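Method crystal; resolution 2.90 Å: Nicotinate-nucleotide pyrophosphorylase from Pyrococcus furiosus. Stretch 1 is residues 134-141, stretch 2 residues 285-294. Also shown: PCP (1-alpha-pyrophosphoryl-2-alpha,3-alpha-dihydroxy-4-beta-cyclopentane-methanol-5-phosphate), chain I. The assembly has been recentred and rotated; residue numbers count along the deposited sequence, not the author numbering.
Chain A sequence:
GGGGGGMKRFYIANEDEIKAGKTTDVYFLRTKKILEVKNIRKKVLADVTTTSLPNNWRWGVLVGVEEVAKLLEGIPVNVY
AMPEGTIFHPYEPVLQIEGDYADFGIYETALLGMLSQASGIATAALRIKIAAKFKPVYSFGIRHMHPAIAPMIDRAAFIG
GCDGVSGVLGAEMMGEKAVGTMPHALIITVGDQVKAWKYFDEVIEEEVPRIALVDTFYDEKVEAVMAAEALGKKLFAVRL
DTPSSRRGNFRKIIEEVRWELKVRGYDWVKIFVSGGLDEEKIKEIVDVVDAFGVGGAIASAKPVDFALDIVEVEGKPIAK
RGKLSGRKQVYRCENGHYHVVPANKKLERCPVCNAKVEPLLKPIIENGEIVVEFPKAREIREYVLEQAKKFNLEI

Stretch 1 (134-141) FKPVYSFG
Stretch 2 285-294: IVDVVDAFGV

Two neighbouring parallel β-strands, joined by a ladder of backbone hydrogen bonds and locked at one end by a lysine, form this contact, an example of how main chain sets register while side chains fit the space left over. Strands 137-139 and 291-294 run in the same direction, 21° apart and 4.6 Å at closest approach, with extended backbones (phi/psi -141/128 at Val137, -108/142 at Phe292). Val137 pairs with Phe292 (CA to CA 4.5 Å), Tyr138 with Gly293 (4.9 Å) and Ser139 with Val294 (5.4 Å).

As parallel pairing requires, the bonds alternate: Phe292 N donates to Pro136 O (2.9 Å, nearly linear), Tyr138 N to Phe292 O (2.7 Å), Val294 N to Tyr138 O (3.0 Å) and Phe140 N to Val294 O (2.8 Å). Proline, lacking an amide hydrogen, still serves as an acceptor. Between these rungs, Val137 CA lies 3.2 Å from Phe292 O, a CA-H...O contact.

Before the strands, Lys135 (chi1 m, chi4 m) points its CB toward the other stretch; its NZ donates to Val289 O at 2.5 Å, while its CD packs 3.7 Å from Val286 CG1, using both the charge and the aliphatic length of lysine.

On the face carrying Val137, Ser139, Phe292 and Val294, the t rotamer of Val137 places CG1 4.0 Å from Val294 CG2 (Val294 also t) and CG2 4.1 Å from Phe292 CB (Phe292 m). Tyr138 (m) lies on the other face, its CE1 4.2 Å from Ala291 CB, which also meets Pro136 CG at 3.6 Å.

Glycine suits position 293 because Phe140 (chi1 m, chi2 -1°) lies over it: Gly293 CA sits 4.1 Å from the ring centroid in an off-centre CH-pi contact, and an ideal CB would clash with Phe140 CE2 at 2.6 Å. Phe140 CD2 also approaches PCP O3 at 3.2 Å. Together the stretches bury 546 Å².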

# COMPACT_ATOMS: atom_id res chain seq x y z
N PHE A 134 32.16 -1.93 4.33
CA PHE A 134 33.28 -2.61 4.99
C PHE A 134 34.03 -1.81 6.04
O PHE A 134 35.11 -2.20 6.46
CB PHE A 134 34.22 -3.15 3.94
CG PHE A 134 33.62 -4.25 3.14
CD1 PHE A 134 33.79 -5.58 3.52
CD2 PHE A 134 32.81 -3.97 2.03
CE1 PHE A 134 33.16 -6.61 2.82
CE2 PHE A 134 32.17 -4.99 1.32
CZ PHE A 134 32.34 -6.31 1.71
N LYS A 135 33.46 -0.70 6.49
CA LYS A 135 34.08 0.08 7.54
C LYS A 135 34.12 -0.77 8.82
O LYS A 135 33.63 -1.89 8.85
CB LYS A 135 33.29 1.35 7.78
CG LYS A 135 33.58 2.45 6.77
CD LYS A 135 32.35 3.28 6.50
CE LYS A 135 32.69 4.70 6.15
NZ LYS A 135 33.21 5.36 7.37
N PRO A 136 34.74 -0.26 9.89
CA PRO A 136 34.73 -1.14 11.07
C PRO A 136 33.37 -1.27 11.77
O PRO A 136 32.59 -0.31 11.86
CB PRO A 136 35.82 -0.53 11.96
CG PRO A 136 35.84 0.93 11.56
CD PRO A 136 35.69 0.86 10.06
N VAL A 137 33.10 -2.47 12.27
CA VAL A 137 31.86 -2.79 12.98
C VAL A 137 32.16 -3.70 14.16
O VAL A 137 32.79 -4.75 14.01
CB VAL A 137 30.87 -3.53 12.05
CG1 VAL A 137 29.62 -3.86 12.80
CG2 VAL A 137 30.54 -2.68 10.85
N TYR A 138 31.69 -3.32 15.33
CA TYR A 138 31.96 -4.12 16.51
C TYR A 138 30.72 -4.71 17.14
O TYR A 138 29.74 -4.02 17.39
CB TYR A 138 32.72 -3.28 17.55
CG TYR A 138 33.99 -2.68 16.99
CD1 TYR A 138 34.06 -1.33 16.62
CD2 TYR A 138 35.09 -3.48 16.74
CE1 TYR A 138 35.18 -0.82 16.01
CE2 TYR A 138 36.21 -2.98 16.13
CZ TYR A 138 36.26 -1.65 15.76
OH TYR A 138 37.40 -1.18 15.11
N SER A 139 30.78 -6.01 17.39
CA SER A 139 29.69 -6.75 18.02
C SER A 139 29.50 -6.29 19.47
O SER A 139 30.45 -6.24 20.23
CB SER A 139 29.99 -8.26 17.97
OG SER A 139 28.95 -9.00 18.59
N PHE A 140 28.27 -5.95 19.83
CA PHE A 140 27.93 -5.46 21.17
C PHE A 140 26.68 -6.14 21.70
O PHE A 140 26.24 -5.87 22.82
CB PHE A 140 27.61 -3.97 21.12
CG PHE A 140 28.80 -3.07 20.95
CD1 PHE A 140 30.09 -3.59 20.87
CD2 PHE A 140 28.61 -1.68 20.90
CE1 PHE A 140 31.19 -2.73 20.76
CE2 PHE A 140 29.69 -0.82 20.79
CZ PHE A 140 30.98 -1.34 20.72
N GLY A 141 26.10 -7.03 20.90
CA GLY A 141 24.84 -7.65 21.27
C GLY A 141 24.64 -8.74 22.30
O GLY A 141 23.49 -8.97 22.67
N ILE A 285 23.56 6.28 6.79
CA ILE A 285 24.44 7.02 7.66
C ILE A 285 25.93 6.66 7.54
O ILE A 285 26.78 7.30 8.16
CB ILE A 285 23.85 6.85 9.11
CG1 ILE A 285 23.26 8.20 9.55
CG2 ILE A 285 24.86 6.26 10.08
CD1 ILE A 285 22.50 8.16 10.84
N VAL A 286 26.25 5.67 6.69
CA VAL A 286 27.62 5.21 6.49
C VAL A 286 28.63 6.30 6.16
O VAL A 286 29.69 6.40 6.78
CB VAL A 286 27.75 4.23 5.33
CG1 VAL A 286 28.73 3.14 5.69
CG2 VAL A 286 26.41 3.69 4.93
N ASP A 287 28.30 7.09 5.14
CA ASP A 287 29.18 8.14 4.66
C ASP A 287 29.42 9.29 5.64
O ASP A 287 29.96 10.32 5.26
CB ASP A 287 28.66 8.69 3.33
CG ASP A 287 28.52 7.61 2.27
OD1 ASP A 287 29.42 6.74 2.18
OD2 ASP A 287 27.52 7.63 1.53
N VAL A 288 29.04 9.13 6.89
CA VAL A 288 29.24 10.21 7.84
C VAL A 288 29.66 9.66 9.19
O VAL A 288 29.84 10.39 10.15
CB VAL A 288 27.94 11.04 7.96
CG1 VAL A 288 28.05 12.08 9.06
CG2 VAL A 288 27.65 11.71 6.63
N VAL A 289 29.83 8.34 9.26
CA VAL A 289 30.24 7.72 10.50
C VAL A 289 31.51 6.93 10.25
O VAL A 289 31.73 6.39 9.16
CB VAL A 289 29.13 6.79 11.05
CG1 VAL A 289 27.95 7.62 11.50
CG2 VAL A 289 28.69 5.83 9.99
N ASP A 290 32.36 6.87 11.27
CA ASP A 290 33.63 6.19 11.16
C ASP A 290 33.60 4.72 11.51
O ASP A 290 34.19 3.90 10.80
CB ASP A 290 34.67 6.92 12.00
CG ASP A 290 35.09 8.25 11.39
OD1 ASP A 290 34.36 9.26 11.56
OD2 ASP A 290 36.15 8.27 10.72
N ALA A 291 32.93 4.39 12.62
CA ALA A 291 32.84 3.00 13.07
C ALA A 291 31.49 2.72 13.70
O ALA A 291 30.91 3.57 14.37
CB ALA A 291 33.93 2.70 14.05
N PHE A 292 31.01 1.49 13.49
CA PHE A 292 29.72 1.07 14.01
C PHE A 292 29.74 0.08 15.16
O PHE A 292 30.56 -0.84 15.19
CB PHE A 292 28.89 0.42 12.90
CG PHE A 292 28.61 1.31 11.74
CD1 PHE A 292 29.47 1.35 10.67
CD2 PHE A 292 27.46 2.08 11.70
CE1 PHE A 292 29.19 2.13 9.56
CE2 PHE A 292 27.17 2.86 10.60
CZ PHE A 292 28.04 2.88 9.52
N GLY A 293 28.81 0.28 16.09
CA GLY A 293 28.66 -0.60 17.24
C GLY A 293 27.29 -1.25 17.08
O GLY A 293 26.24 -0.61 17.28
N VAL A 294 27.25 -2.52 16.69
CA VAL A 294 25.97 -3.18 16.49
C VAL A 294 25.63 -4.24 17.53
O VAL A 294 26.45 -5.11 17.82
CB VAL A 294 25.89 -3.81 15.08
CG1 VAL A 294 24.59 -4.58 14.90
CG2 VAL A 294 25.98 -2.73 14.04
C1 PCP I . 23.70 -0.43 23.85
C2 PCP I . 24.33 -1.84 24.00
C3 PCP I . 25.48 -1.86 22.96
C4 PCP I . 24.96 -1.01 21.78
C5 PCP I . 24.12 0.00 22.48
CP PCP I . 24.18 -1.80 20.68
O1 PCP I . 24.35 0.57 24.81
O2 PCP I . 24.83 -2.05 25.32
O3 PCP I . 26.69 -1.27 23.45
OP PCP I . 22.97 -2.49 21.14
P PCP I . 21.61 -2.60 20.24
O1P PCP I . 21.14 -4.00 20.34
O2P PCP I . 21.98 -2.23 18.84
O3P PCP I . 20.64 -1.66 20.86
PA PCP I . 23.93 2.10 24.95
O1A PCP I . 22.44 2.12 25.21
O2A PCP I . 24.28 2.75 23.63
O3A PCP I . 24.80 2.59 26.15
PB PCP I . 25.32 2.00 27.49
O1B PCP I . 25.96 3.04 28.34
O2B PCP I . 26.32 0.98 27.28
O3B PCP I . 24.21 1.38 28.27